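Local coordinates for protein agglutinin (Narcissus pseudonarcissus, PDB 1NPL) that binds alpha-D-mannose and is probably a carbohydrate-recognising lectin of the monocot mannose-binding type, at residues E8-G13 against C52-Q57; T43-L48 against N70-S75; G47-C52 against V64-N69; G82-V87 against Y97-W102. One frame throughout, in Å; residues are numbered along the deposited sequence. Where two conformers were deposited one is given.

Contact 1: E8-G13 against C52-Q57. With MAN (alpha-D-mannopyranose), chain D; MAN (alpha-D-mannopyranose), chain B.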
# COMPACT_ATOMS: atom_id res chain seq x y z
N GLU A 8 17.34 -11.28 0.05
CA GLU A 8 16.22 -11.61 0.90
C GLU A 8 15.61 -12.95 0.45
O GLU A 8 15.79 -13.36 -0.70
CB GLU A 8 15.12 -10.53 0.76
CG GLU A 8 15.48 -9.12 1.22
CD GLU A 8 14.27 -8.20 1.22
OE1 GLU A 8 13.30 -8.32 0.42
OE2 GLU A 8 14.23 -7.25 2.02
N THR A 9 14.84 -13.58 1.29
CA THR A 9 14.07 -14.75 1.00
C THR A 9 12.61 -14.66 1.42
O THR A 9 12.25 -13.91 2.32
CB THR A 9 14.61 -15.92 1.87
OG1 THR A 9 14.25 -15.43 3.17
CG2 THR A 9 16.10 -16.08 1.75
N LEU A 10 11.80 -15.49 0.76
CA LEU A 10 10.47 -15.77 1.28
C LEU A 10 10.54 -17.15 1.94
O LEU A 10 10.81 -18.12 1.21
CB LEU A 10 9.40 -15.75 0.23
CG LEU A 10 9.20 -14.51 -0.63
CD1 LEU A 10 8.17 -14.80 -1.74
CD2 LEU A 10 8.64 -13.35 0.24
N SER A 11 10.17 -17.17 3.24
CA SER A 11 10.00 -18.40 3.97
C SER A 11 8.66 -19.01 3.63
O SER A 11 7.82 -18.37 3.00
CB SER A 11 9.99 -18.14 5.50
OG SER A 11 11.26 -17.75 5.97
N PRO A 12 8.41 -20.22 4.16
CA PRO A 12 7.19 -20.93 3.90
C PRO A 12 5.98 -20.12 4.28
O PRO A 12 5.91 -19.67 5.42
CB PRO A 12 7.29 -22.24 4.71
CG PRO A 12 8.75 -22.44 4.87
CD PRO A 12 9.35 -21.05 4.92
N GLY A 13 4.99 -20.01 3.40
CA GLY A 13 3.83 -19.17 3.57
C GLY A 13 4.00 -17.67 3.34
O GLY A 13 2.98 -16.96 3.27
N CYS A 52 9.91 -25.54 1.77
CA CYS A 52 10.87 -24.80 0.96
C CYS A 52 10.93 -23.29 1.19
O CYS A 52 9.87 -22.77 1.49
CB CYS A 52 10.41 -25.00 -0.49
SG CYS A 52 10.70 -26.71 -1.02
N HIS A 53 12.07 -22.68 0.85
CA HIS A 53 12.16 -21.22 0.83
C HIS A 53 12.48 -20.68 -0.55
O HIS A 53 13.05 -21.35 -1.41
CB HIS A 53 13.20 -20.66 1.82
CG HIS A 53 14.62 -21.11 1.73
ND1 HIS A 53 15.05 -22.37 2.11
CD2 HIS A 53 15.72 -20.47 1.32
CE1 HIS A 53 16.37 -22.52 1.90
NE2 HIS A 53 16.77 -21.35 1.47
N LEU A 54 12.16 -19.44 -0.83
CA LEU A 54 12.48 -18.75 -2.06
C LEU A 54 13.61 -17.75 -1.85
O LEU A 54 13.53 -16.92 -0.94
CB LEU A 54 11.21 -18.11 -2.67
CG LEU A 54 11.51 -17.30 -3.95
CD1 LEU A 54 11.89 -18.21 -5.14
CD2 LEU A 54 10.36 -16.40 -4.34
N SER A 55 14.68 -17.76 -2.64
CA SER A 55 15.74 -16.80 -2.53
C SER A 55 15.93 -16.01 -3.81
O SER A 55 16.14 -16.56 -4.89
CB SER A 55 17.16 -17.33 -2.21
OG SER A 55 17.01 -18.30 -1.18
N MET A 56 16.00 -14.68 -3.61
CA MET A 56 16.36 -13.80 -4.69
C MET A 56 17.85 -13.53 -4.52
O MET A 56 18.21 -12.71 -3.65
CB MET A 56 15.55 -12.50 -4.82
CG MET A 56 16.07 -11.53 -5.90
SD MET A 56 15.59 -11.95 -7.60
CE MET A 56 17.03 -12.18 -8.59
N GLN A 57 18.71 -14.11 -5.37
CA GLN A 57 20.16 -14.07 -5.04
C GLN A 57 20.85 -12.90 -5.71
O GLN A 57 20.38 -12.34 -6.72
CB GLN A 57 20.87 -15.37 -5.46
CG GLN A 57 20.27 -16.64 -4.94
CD GLN A 57 21.07 -17.88 -5.44
OE1 GLN A 57 21.68 -17.85 -6.52
NE2 GLN A 57 21.02 -18.86 -4.56
C1 MAN D . 23.22 -21.14 -10.38
C2 MAN D . 23.58 -20.41 -9.04
C3 MAN D . 23.42 -21.35 -7.85
C4 MAN D . 22.08 -22.05 -7.87
C5 MAN D . 21.97 -22.82 -9.16
C6 MAN D . 20.60 -23.53 -9.33
O1 MAN D . 24.16 -22.13 -10.57
O2 MAN D . 22.65 -19.33 -8.90
O3 MAN D . 23.62 -20.75 -6.56
O4 MAN D . 21.95 -22.91 -6.76
O5 MAN D . 22.00 -21.89 -10.25
O6 MAN D . 20.07 -23.97 -10.52
C1 MAN B . 24.40 -21.04 -5.45
C2 MAN B . 24.61 -20.41 -4.02
C3 MAN B . 24.79 -18.92 -4.26
C4 MAN B . 26.05 -18.68 -5.07
C5 MAN B . 25.88 -19.45 -6.40
C6 MAN B . 27.06 -19.42 -7.37
O2 MAN B . 25.84 -20.98 -3.59
O3 MAN B . 24.79 -18.21 -3.03
O4 MAN B . 26.25 -17.29 -5.23
O5 MAN B . 25.63 -20.82 -6.12
O6 MAN B . 27.21 -18.07 -7.78

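Contact 2: T43-L48 against N70-S75. Unlike the reference sequence in segment 43-48: Leu48 (reference Val).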
# COMPACT_ATOMS: atom_id res chain seq x y z
N THR A 43 5.54 -22.93 -10.39
CA THR A 43 6.77 -23.66 -10.70
C THR A 43 6.50 -25.18 -10.87
O THR A 43 7.39 -25.97 -11.26
CB THR A 43 7.77 -23.54 -9.56
OG1 THR A 43 7.04 -23.85 -8.33
CG2 THR A 43 8.46 -22.18 -9.44
N ASN A 44 5.31 -25.62 -10.54
CA ASN A 44 4.82 -26.97 -10.61
C ASN A 44 5.69 -27.93 -9.83
O ASN A 44 5.97 -29.03 -10.34
CB ASN A 44 4.77 -27.50 -12.07
CG ASN A 44 3.90 -26.68 -12.97
OD1 ASN A 44 2.79 -26.25 -12.65
ND2 ASN A 44 4.29 -26.33 -14.20
N THR A 45 6.18 -27.55 -8.67
CA THR A 45 6.98 -28.35 -7.78
C THR A 45 6.17 -28.70 -6.54
O THR A 45 6.72 -29.01 -5.49
CB THR A 45 8.21 -27.53 -7.36
OG1 THR A 45 7.84 -26.18 -7.01
CG2 THR A 45 9.16 -27.39 -8.57
N GLY A 46 4.85 -28.64 -6.62
CA GLY A 46 4.04 -29.01 -5.44
C GLY A 46 4.26 -30.50 -5.10
O GLY A 46 4.19 -31.34 -5.98
N GLY A 47 4.42 -30.83 -3.82
CA GLY A 47 4.55 -32.22 -3.39
C GLY A 47 6.02 -32.65 -3.45
O GLY A 47 6.39 -33.62 -2.79
N LEU A 48 6.87 -31.91 -4.18
CA LEU A 48 8.26 -32.35 -4.28
C LEU A 48 8.90 -32.40 -2.89
O LEU A 48 9.87 -33.15 -2.73
CB LEU A 48 9.11 -31.52 -5.21
CG LEU A 48 9.03 -31.73 -6.72
CD1 LEU A 48 10.31 -31.18 -7.34
CD2 LEU A 48 8.86 -33.19 -7.15
N ASN A 70 19.00 -27.78 -1.11
CA ASN A 70 19.18 -28.22 -2.49
C ASN A 70 18.19 -27.55 -3.42
O ASN A 70 17.01 -27.60 -3.13
CB ASN A 70 18.99 -29.76 -2.48
CG ASN A 70 20.23 -30.42 -1.91
OD1 ASN A 70 20.13 -31.53 -1.43
ND2 ASN A 70 21.40 -29.80 -1.96
N PRO A 71 18.64 -26.96 -4.50
CA PRO A 71 17.78 -26.29 -5.45
C PRO A 71 16.70 -27.17 -6.02
O PRO A 71 17.08 -28.28 -6.47
CB PRO A 71 18.74 -25.85 -6.57
CG PRO A 71 20.12 -25.98 -6.06
CD PRO A 71 20.09 -26.71 -4.77
N ILE A 72 15.44 -26.74 -6.18
CA ILE A 72 14.50 -27.61 -6.88
C ILE A 72 13.87 -26.97 -8.12
O ILE A 72 13.24 -27.70 -8.87
CB ILE A 72 13.37 -28.19 -6.02
CG1 ILE A 72 12.43 -27.08 -5.56
CG2 ILE A 72 13.95 -29.07 -4.92
CD1 ILE A 72 11.21 -27.65 -4.78
N TRP A 73 14.01 -25.68 -8.28
CA TRP A 73 13.60 -24.88 -9.41
C TRP A 73 14.47 -23.61 -9.43
O TRP A 73 14.78 -23.10 -8.33
CB TRP A 73 12.12 -24.46 -9.34
CG TRP A 73 11.65 -23.64 -10.50
CD1 TRP A 73 11.04 -24.08 -11.65
CD2 TRP A 73 11.71 -22.21 -10.66
NE1 TRP A 73 10.73 -23.02 -12.49
CE2 TRP A 73 11.16 -21.88 -11.90
CE3 TRP A 73 12.18 -21.19 -9.84
CZ2 TRP A 73 11.06 -20.56 -12.35
CZ3 TRP A 73 12.11 -19.87 -10.28
CH2 TRP A 73 11.53 -19.58 -11.54
N ALA A 74 14.74 -23.08 -10.67
CA ALA A 74 15.40 -21.79 -10.67
C ALA A 74 15.03 -21.06 -11.95
O ALA A 74 14.78 -21.73 -13.00
CB ALA A 74 16.93 -21.96 -10.64
N SER A 75 15.13 -19.72 -11.91
CA SER A 75 14.85 -19.02 -13.17
C SER A 75 15.95 -19.17 -14.22
O SER A 75 15.70 -18.69 -15.35
CB SER A 75 14.63 -17.52 -12.93
OG SER A 75 15.71 -17.07 -12.07

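Contact 3: G47-C52 against V64-N69. Unlike the reference sequence in segment 47-52: Leu48 (reference Val), Asp49 (reference Ser), Arg50 (reference Ser), Arg51 (reference Gly). Unlike the reference sequence in segment 64-69: Pro67 (reference Arg), Arg68 (reference Lys). With MAN (alpha-D-mannopyranose), chain D.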
# COMPACT_ATOMS: atom_id res chain seq x y z
N GLY A 47 4.42 -30.83 -3.82
CA GLY A 47 4.55 -32.22 -3.39
C GLY A 47 6.02 -32.65 -3.45
O GLY A 47 6.39 -33.62 -2.79
N LEU A 48 6.87 -31.91 -4.18
CA LEU A 48 8.26 -32.35 -4.28
C LEU A 48 8.90 -32.40 -2.89
O LEU A 48 9.87 -33.15 -2.73
CB LEU A 48 9.11 -31.52 -5.21
CG LEU A 48 9.03 -31.73 -6.72
CD1 LEU A 48 10.31 -31.18 -7.34
CD2 LEU A 48 8.86 -33.19 -7.15
N ASP A 49 8.41 -31.57 -1.96
CA ASP A 49 9.01 -31.59 -0.61
C ASP A 49 8.20 -30.68 0.31
O ASP A 49 7.04 -30.40 -0.02
CB ASP A 49 10.49 -31.22 -0.64
CG ASP A 49 11.26 -31.54 0.62
OD1 ASP A 49 10.70 -31.75 1.72
OD2 ASP A 49 12.50 -31.61 0.54
N ARG A 50 8.73 -30.35 1.49
CA ARG A 50 7.95 -29.52 2.40
C ARG A 50 8.78 -28.41 3.04
O ARG A 50 9.96 -28.59 3.34
CB ARG A 50 7.30 -30.36 3.49
CG ARG A 50 5.91 -29.95 3.92
CD ARG A 50 4.87 -30.83 3.22
NE ARG A 50 3.54 -30.59 3.82
CZ ARG A 50 2.47 -30.48 3.02
NH1 ARG A 50 2.61 -30.58 1.70
NH2 ARG A 50 1.26 -30.28 3.56
N ARG A 51 8.15 -27.25 3.22
CA ARG A 51 8.81 -26.11 3.83
C ARG A 51 10.06 -25.66 3.10
O ARG A 51 11.10 -25.42 3.67
CB ARG A 51 9.10 -26.35 5.32
CG ARG A 51 7.77 -26.32 6.09
CD ARG A 51 8.05 -26.44 7.58
NE ARG A 51 6.82 -26.34 8.35
CZ ARG A 51 6.02 -25.27 8.44
NH1 ARG A 51 6.22 -24.11 7.82
NH2 ARG A 51 4.94 -25.40 9.21
N CYS A 52 9.91 -25.54 1.77
CA CYS A 52 10.87 -24.80 0.96
C CYS A 52 10.93 -23.29 1.19
O CYS A 52 9.87 -22.77 1.49
CB CYS A 52 10.41 -25.00 -0.49
SG CYS A 52 10.70 -26.71 -1.02
N VAL A 64 14.10 -21.67 -5.86
CA VAL A 64 13.41 -22.41 -4.79
C VAL A 64 14.33 -23.48 -4.23
O VAL A 64 14.77 -24.39 -4.95
CB VAL A 64 12.12 -23.05 -5.32
CG1 VAL A 64 11.37 -23.92 -4.30
CG2 VAL A 64 11.13 -21.96 -5.76
N TYR A 65 14.58 -23.48 -2.92
CA TYR A 65 15.36 -24.41 -2.19
C TYR A 65 14.59 -25.25 -1.16
O TYR A 65 13.72 -24.73 -0.44
CB TYR A 65 16.41 -23.65 -1.35
CG TYR A 65 17.58 -23.06 -2.09
CD1 TYR A 65 18.58 -23.96 -2.51
CD2 TYR A 65 17.72 -21.72 -2.37
CE1 TYR A 65 19.69 -23.47 -3.18
CE2 TYR A 65 18.85 -21.22 -3.03
CZ TYR A 65 19.83 -22.12 -3.44
OH TYR A 65 20.94 -21.72 -4.13
N SER A 66 14.97 -26.54 -1.05
CA SER A 66 14.40 -27.48 -0.11
C SER A 66 14.95 -27.18 1.29
O SER A 66 15.94 -26.46 1.40
CB SER A 66 14.81 -28.94 -0.48
OG SER A 66 16.16 -29.11 0.00
N PRO A 67 14.33 -27.68 2.33
CA PRO A 67 14.81 -27.49 3.69
C PRO A 67 16.25 -27.92 3.86
O PRO A 67 16.95 -27.22 4.59
CB PRO A 67 13.81 -28.21 4.60
CG PRO A 67 12.66 -28.53 3.73
CD PRO A 67 13.14 -28.56 2.30
N ARG A 68 16.78 -28.88 3.11
CA ARG A 68 18.19 -29.25 3.11
C ARG A 68 19.04 -28.38 2.19
O ARG A 68 20.22 -28.70 2.01
CB ARG A 68 18.41 -30.67 2.59
CG ARG A 68 18.00 -31.84 3.44
CD ARG A 68 16.52 -31.92 3.75
NE ARG A 68 15.67 -31.43 2.70
CZ ARG A 68 15.01 -32.00 1.72
NH1 ARG A 68 15.01 -33.30 1.50
NH2 ARG A 68 14.31 -31.19 0.93
N ASN A 69 18.46 -27.39 1.51
CA ASN A 69 19.28 -26.39 0.82
C ASN A 69 19.79 -26.89 -0.54
O ASN A 69 20.75 -26.41 -1.14
CB ASN A 69 20.44 -25.99 1.72
CG ASN A 69 21.02 -24.67 1.27
OD1 ASN A 69 20.27 -23.69 1.35
ND2 ASN A 69 22.27 -24.70 0.84
C1 MAN D . 23.22 -21.14 -10.38
C2 MAN D . 23.58 -20.41 -9.04
C3 MAN D . 23.42 -21.35 -7.85
C4 MAN D . 22.08 -22.05 -7.87
C5 MAN D . 21.97 -22.82 -9.16
C6 MAN D . 20.60 -23.53 -9.33
O1 MAN D . 24.16 -22.13 -10.57
O2 MAN D . 22.65 -19.33 -8.90
O3 MAN D . 23.62 -20.75 -6.56
O4 MAN D . 21.95 -22.91 -6.76
O5 MAN D . 22.00 -21.89 -10.25
O6 MAN D . 20.07 -23.97 -10.52

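Contact 4: G82-V87 against Y97-W102. With MAN (alpha-D-mannopyranose), chain C; MAN (alpha-D-mannopyranose), chain E; MAN (alpha-D-mannopyranose), chain F.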
# COMPACT_ATOMS: atom_id res chain seq x y z
N GLY A 82 25.63 -8.52 -8.20
CA GLY A 82 25.05 -7.18 -8.13
C GLY A 82 23.76 -7.11 -7.31
O GLY A 82 23.50 -7.91 -6.42
N ASN A 83 23.00 -6.05 -7.60
CA ASN A 83 21.76 -5.84 -6.84
C ASN A 83 20.65 -6.07 -7.86
O ASN A 83 20.68 -5.40 -8.89
CB ASN A 83 21.67 -4.45 -6.21
CG ASN A 83 22.58 -4.36 -4.98
OD1 ASN A 83 22.33 -4.86 -3.87
ND2 ASN A 83 23.65 -3.68 -5.21
N TYR A 84 19.67 -6.85 -7.44
CA TYR A 84 18.52 -7.08 -8.33
C TYR A 84 17.23 -6.88 -7.54
O TYR A 84 17.28 -6.93 -6.29
CB TYR A 84 18.56 -8.52 -8.93
CG TYR A 84 19.77 -8.88 -9.77
CD1 TYR A 84 20.99 -9.21 -9.17
CD2 TYR A 84 19.72 -8.86 -11.15
CE1 TYR A 84 22.12 -9.53 -9.91
CE2 TYR A 84 20.83 -9.20 -11.94
CZ TYR A 84 22.01 -9.54 -11.30
OH TYR A 84 23.11 -9.92 -12.06
N VAL A 85 16.11 -6.77 -8.26
CA VAL A 85 14.77 -6.90 -7.67
C VAL A 85 13.88 -7.85 -8.52
O VAL A 85 13.87 -7.89 -9.76
CB VAL A 85 14.02 -5.55 -7.56
CG1 VAL A 85 14.75 -4.58 -6.64
CG2 VAL A 85 13.91 -4.82 -8.92
N CYS A 86 13.10 -8.66 -7.84
CA CYS A 86 11.92 -9.33 -8.36
C CYS A 86 10.62 -8.58 -7.99
O CYS A 86 10.34 -8.38 -6.81
CB CYS A 86 11.92 -10.75 -7.83
SG CYS A 86 10.50 -11.80 -8.29
N VAL A 87 9.81 -8.21 -8.98
CA VAL A 87 8.70 -7.29 -8.83
C VAL A 87 7.39 -8.01 -9.24
O VAL A 87 7.37 -8.52 -10.37
CB VAL A 87 8.84 -5.98 -9.63
CG1 VAL A 87 7.66 -5.05 -9.29
CG2 VAL A 87 10.13 -5.23 -9.28
N TYR A 97 14.56 -7.61 -12.53
CA TYR A 97 15.31 -6.51 -13.11
C TYR A 97 16.69 -6.36 -12.42
O TYR A 97 16.86 -6.39 -11.19
CB TYR A 97 14.67 -5.08 -13.04
CG TYR A 97 13.33 -4.88 -13.73
CD1 TYR A 97 12.13 -5.15 -13.03
CD2 TYR A 97 13.22 -4.43 -15.03
CE1 TYR A 97 10.90 -4.97 -13.63
CE2 TYR A 97 12.01 -4.25 -15.64
CZ TYR A 97 10.85 -4.53 -14.95
OH TYR A 97 9.65 -4.30 -15.59
N GLY A 98 17.73 -6.08 -13.20
CA GLY A 98 19.05 -5.65 -12.59
C GLY A 98 20.15 -5.74 -13.67
O GLY A 98 19.79 -6.16 -14.76
N THR A 99 21.38 -5.26 -13.39
CA THR A 99 21.71 -4.73 -12.07
C THR A 99 21.30 -3.29 -11.86
O THR A 99 20.69 -2.66 -12.73
CB THR A 99 23.22 -4.93 -11.76
OG1 THR A 99 23.98 -4.19 -12.75
CG2 THR A 99 23.59 -6.39 -12.09
N ALA A 100 21.59 -2.71 -10.67
CA ALA A 100 21.36 -1.30 -10.44
C ALA A 100 22.20 -0.41 -11.35
O ALA A 100 23.42 -0.60 -11.31
CB ALA A 100 21.71 -0.92 -8.97
N ARG A 101 21.63 0.51 -12.12
CA ARG A 101 22.36 1.42 -12.96
C ARG A 101 22.66 2.77 -12.33
O ARG A 101 23.59 3.40 -12.80
CB ARG A 101 21.59 1.70 -14.28
CG ARG A 101 21.07 0.43 -14.96
CD ARG A 101 20.41 0.82 -16.29
NE ARG A 101 21.31 1.58 -17.12
CZ ARG A 101 21.57 2.00 -18.32
NH1 ARG A 101 20.92 1.78 -19.45
NH2 ARG A 101 22.68 2.77 -18.43
N TRP A 102 21.83 3.28 -11.43
CA TRP A 102 21.97 4.62 -10.84
C TRP A 102 21.24 4.65 -9.49
O TRP A 102 20.27 3.86 -9.40
CB TRP A 102 21.38 5.66 -11.72
CG TRP A 102 21.36 7.08 -11.23
CD1 TRP A 102 22.40 7.98 -11.30
CD2 TRP A 102 20.27 7.72 -10.54
NE1 TRP A 102 21.98 9.17 -10.73
CE2 TRP A 102 20.70 9.04 -10.26
CE3 TRP A 102 18.98 7.31 -10.16
CZ2 TRP A 102 19.88 9.95 -9.58
CZ3 TRP A 102 18.15 8.21 -9.51
CH2 TRP A 102 18.63 9.51 -9.21
C1 MAN C . 22.22 0.05 -1.66
C2 MAN C . 20.79 -0.55 -1.45
C3 MAN C . 20.48 -1.46 -2.66
C4 MAN C . 20.69 -0.75 -3.96
C5 MAN C . 22.16 -0.21 -4.03
C6 MAN C . 22.33 0.47 -5.37
O2 MAN C . 19.79 0.44 -1.32
O3 MAN C . 19.12 -1.85 -2.53
O4 MAN C . 20.47 -1.53 -5.12
O5 MAN C . 22.43 0.64 -2.90
O6 MAN C . 23.43 1.29 -5.46
C1 MAN E . 5.94 -6.71 -20.40
C2 MAN E . 5.63 -5.71 -19.25
C3 MAN E . 6.96 -5.04 -18.83
C4 MAN E . 8.02 -6.05 -18.53
C5 MAN E . 8.22 -6.98 -19.77
C6 MAN E . 9.32 -7.96 -19.42
O2 MAN E . 5.02 -6.31 -18.12
O3 MAN E . 6.68 -4.26 -17.68
O4 MAN E . 9.29 -5.51 -18.19
O5 MAN E . 6.98 -7.60 -20.14
O6 MAN E . 9.39 -9.06 -20.26
C1 MAN F . 26.93 -1.31 -2.05
C2 MAN F . 25.41 -1.51 -2.40
C3 MAN F . 24.52 -0.88 -1.34
C4 MAN F . 24.88 -1.41 0.04
C5 MAN F . 26.37 -1.26 0.25
C6 MAN F . 26.73 -1.89 1.60
O1 MAN F . 27.08 0.04 -1.72
O2 MAN F . 25.13 -2.89 -2.53
O3 MAN F . 23.10 -1.04 -1.56
O4 MAN F . 24.27 -0.54 1.02
O5 MAN F . 27.16 -1.89 -0.75
O6 MAN F . 27.89 -1.87 2.28

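Contact 1: E8-G13 against C52-Q57
Leu10 and Leu54 exchange two backbone hydrogen bonds of equal length but unequal straightness. Leu54 N reaches Leu10 O at 2.8 Å with an N-H...O angle of 175°, while the return bond from Leu10 N to Leu54 O, also 2.8 Å, is bent to 144°. They form an antiparallel hydrogen-bonded pair, and a third bond, Met56 N to Glu8 O at 3.2 Å, continues the pairing past the non-hydrogen-bonded pair Thr9-Ser55. On the buried face the two leucines lie side by side and point the same way, touching by one methyl each, Leu10 CD1 to Leu54 CD2 at 3.8 Å. They do so from different first torsions: CG of Leu54 stands anti to its own backbone N (chi1 177°), that of Leu10 beside its N, and the two settings still bring the methyls together. Strand 9-10 is the outermost strand, within this chain, of the four-stranded antiparallel sheet continued by 53-56, 62-65 and 71-74, one of three sheets in a beta-prism II lectin fold. The other face is more open to solvent; there the methyl Thr9 CG2 lies 3.8 Å from Ser55 OG and approaches the His53 ring obliquely. Beyond the paired residues, Pro12 sets CG 3.6 Å from Cys52 O, and Cys52 itself is tied by a disulfide to Cys29. Glu8 sends its carboxylate away from strand 53-56; OE1 accepts from Tyr5 N and OE2 forms a salt bridge to Lys90 of the second subunit.

Contact 2: T43-L48 against N70-S75
Side-chain packing without any hydrogen bond across it joins the loop that follows strand 38-42 to strand 71-74, and Thr43 meeting the indole of Trp73 is its centre. The methyl Thr43 CG2 sits over the five-membered ring of Trp73 as a CH-pi contact, 3.5 Å from the ring centroid and 12° off the normal, so the methyl stands almost straight above that ring. With OG1 of Thr43 lodged between the backbone N and the carbonyl carbon (chi1 49°), the methyl is the branch left to face the indole. The opposite face of that indole is met near its rim by Ser75 N, from just beyond the end of the strand. Thr43 OG1 is hydrogen-bonded to Thr45 OG1 at 2.8 Å, and also to Leu31 N and Asn30 OD1, which keeps this hydroxyl in place. Strand 38-42 closes one four-stranded sheet of the beta-prism II fold and strand 71-74 closes another, so the loop leaving the outer strand of one sheet packs on the outer strand of another. Next to the indole, Ile72 extends its chain so that CD1 comes 4.0 Å from Thr45 CB, and the same methyl lies 4.4 Å from Leu48 CB. The type II turn from Thr45 to Leu48, closed by Leu48 N to Thr45 O at 3.2 Å, brings both residues round to Ile72. A bound mannose lies close to Trp73.

Contact 3: G47-C52 against V64-N69
The turn that connects strands 62-65 and 71-74, in the four-stranded sheet of strands 9-10, 53-56, 62-65 and 71-74, packs against the loop leading into strand 53-56, with Asp49 directed at it and Cys52 alongside. This is a type I turn from Ser66 to Asn69, closed by Asn69 N to Ser66 O at 2.7 Å. Asp49 and Arg68 are paired as a salt bridge whose detail is doubtful, because the modelled separation is implausibly short and Arg68 has two conformers; in the modelled conformer the two side chains approach from opposite directions, and a bend in the Arg68 chain (chi2 62°, chi3 34°) brings the guanidinium to Asp49. Asp49 OD2 also lies 3.6 Å from Pro67 CD. Deeper in the beta-prism II fold, Cys52 CB rests 3.3 Å from Tyr65 O and 4.1 Å from Val64 CG1, while Cys52 SG lies 3.9 Å from Ser66 CA. Tyr65 turns its side chain away from the loop to a carbohydrate site: mannose O4 donates to Tyr65 OH at 3.1 Å, and the sugar is also hydrogen-bonded to Asp59 and Asn61.

Contact 4: G82-V87 against Y97-W102
Val85 and Tyr97 exchange two backbone hydrogen bonds as an antiparallel hydrogen-bonded pair, Val85 N to Tyr97 O at 3.0 Å and Tyr97 N to Val85 O at 2.9 Å, both close to straight at 165° and 169°. On their shared face Val85 CG2 lies 4.2 Å from Tyr97 CB, the two side chains crossing at a slant, and Val87 CG2 meets the phenol ring of Tyr97 at its edge. Tyr84 occupies the other face, its ring lying alongside Gly98 and Thr99, with Tyr84 CD2 3.6 Å from Gly98 CA and Tyr84 OH 3.6 Å from the methyl Thr99 CG2. Gly98 leaves room there for the ring. A cis peptide precedes Thr99, and past it a weak hydrogen bond runs from Ala100 N to Asn83 O. Next outward, Tyr84 OH is hydrogen-bonded to Arg101 of the second subunit, and strand residues Tyr97, Ala100 and Trp102 pair with a strand of that subunit, so the sheet runs across the interface. Tyr97 OH is also hydrogen-bonded to Gln89 and accepts from mannose O4 at 2.9 Å, beside Asp91 and Asn93, which bind mannose too. At the opposite end Asn83 ND2 donates to O2 of another mannose at 3.2 Å. Glutamine, aspartate, asparagine and tyrosine gathered on a hairpin like this are characteristic of the mannose-binding site of monocot lectins.

In the fold
From the N terminus, contact 1 is the first to open, when strand 9-10 is reached, and it closes at strand 53-56, after the whole sheet that starts with strand 15-18 and ends with strand 38-42 has been traversed. Contacts 2 and 3 open within that interval, from neighbouring parts of the 43-52 loop, and close later, at 70-75 and 64-69, so each crosses contact 1; contact 3 closes inside the span of contact 2. Contacts 1 and 3 share Cys52 and lie on adjacent strands of one sheet, whose outermost strand 71-74 contact 2 reaches from the loop leaving strand 38-42 of another sheet. Contact 4 comes in series as a short hairpin of the third sheet, touching contact 1 through Met56 against Tyr84 and Cys86.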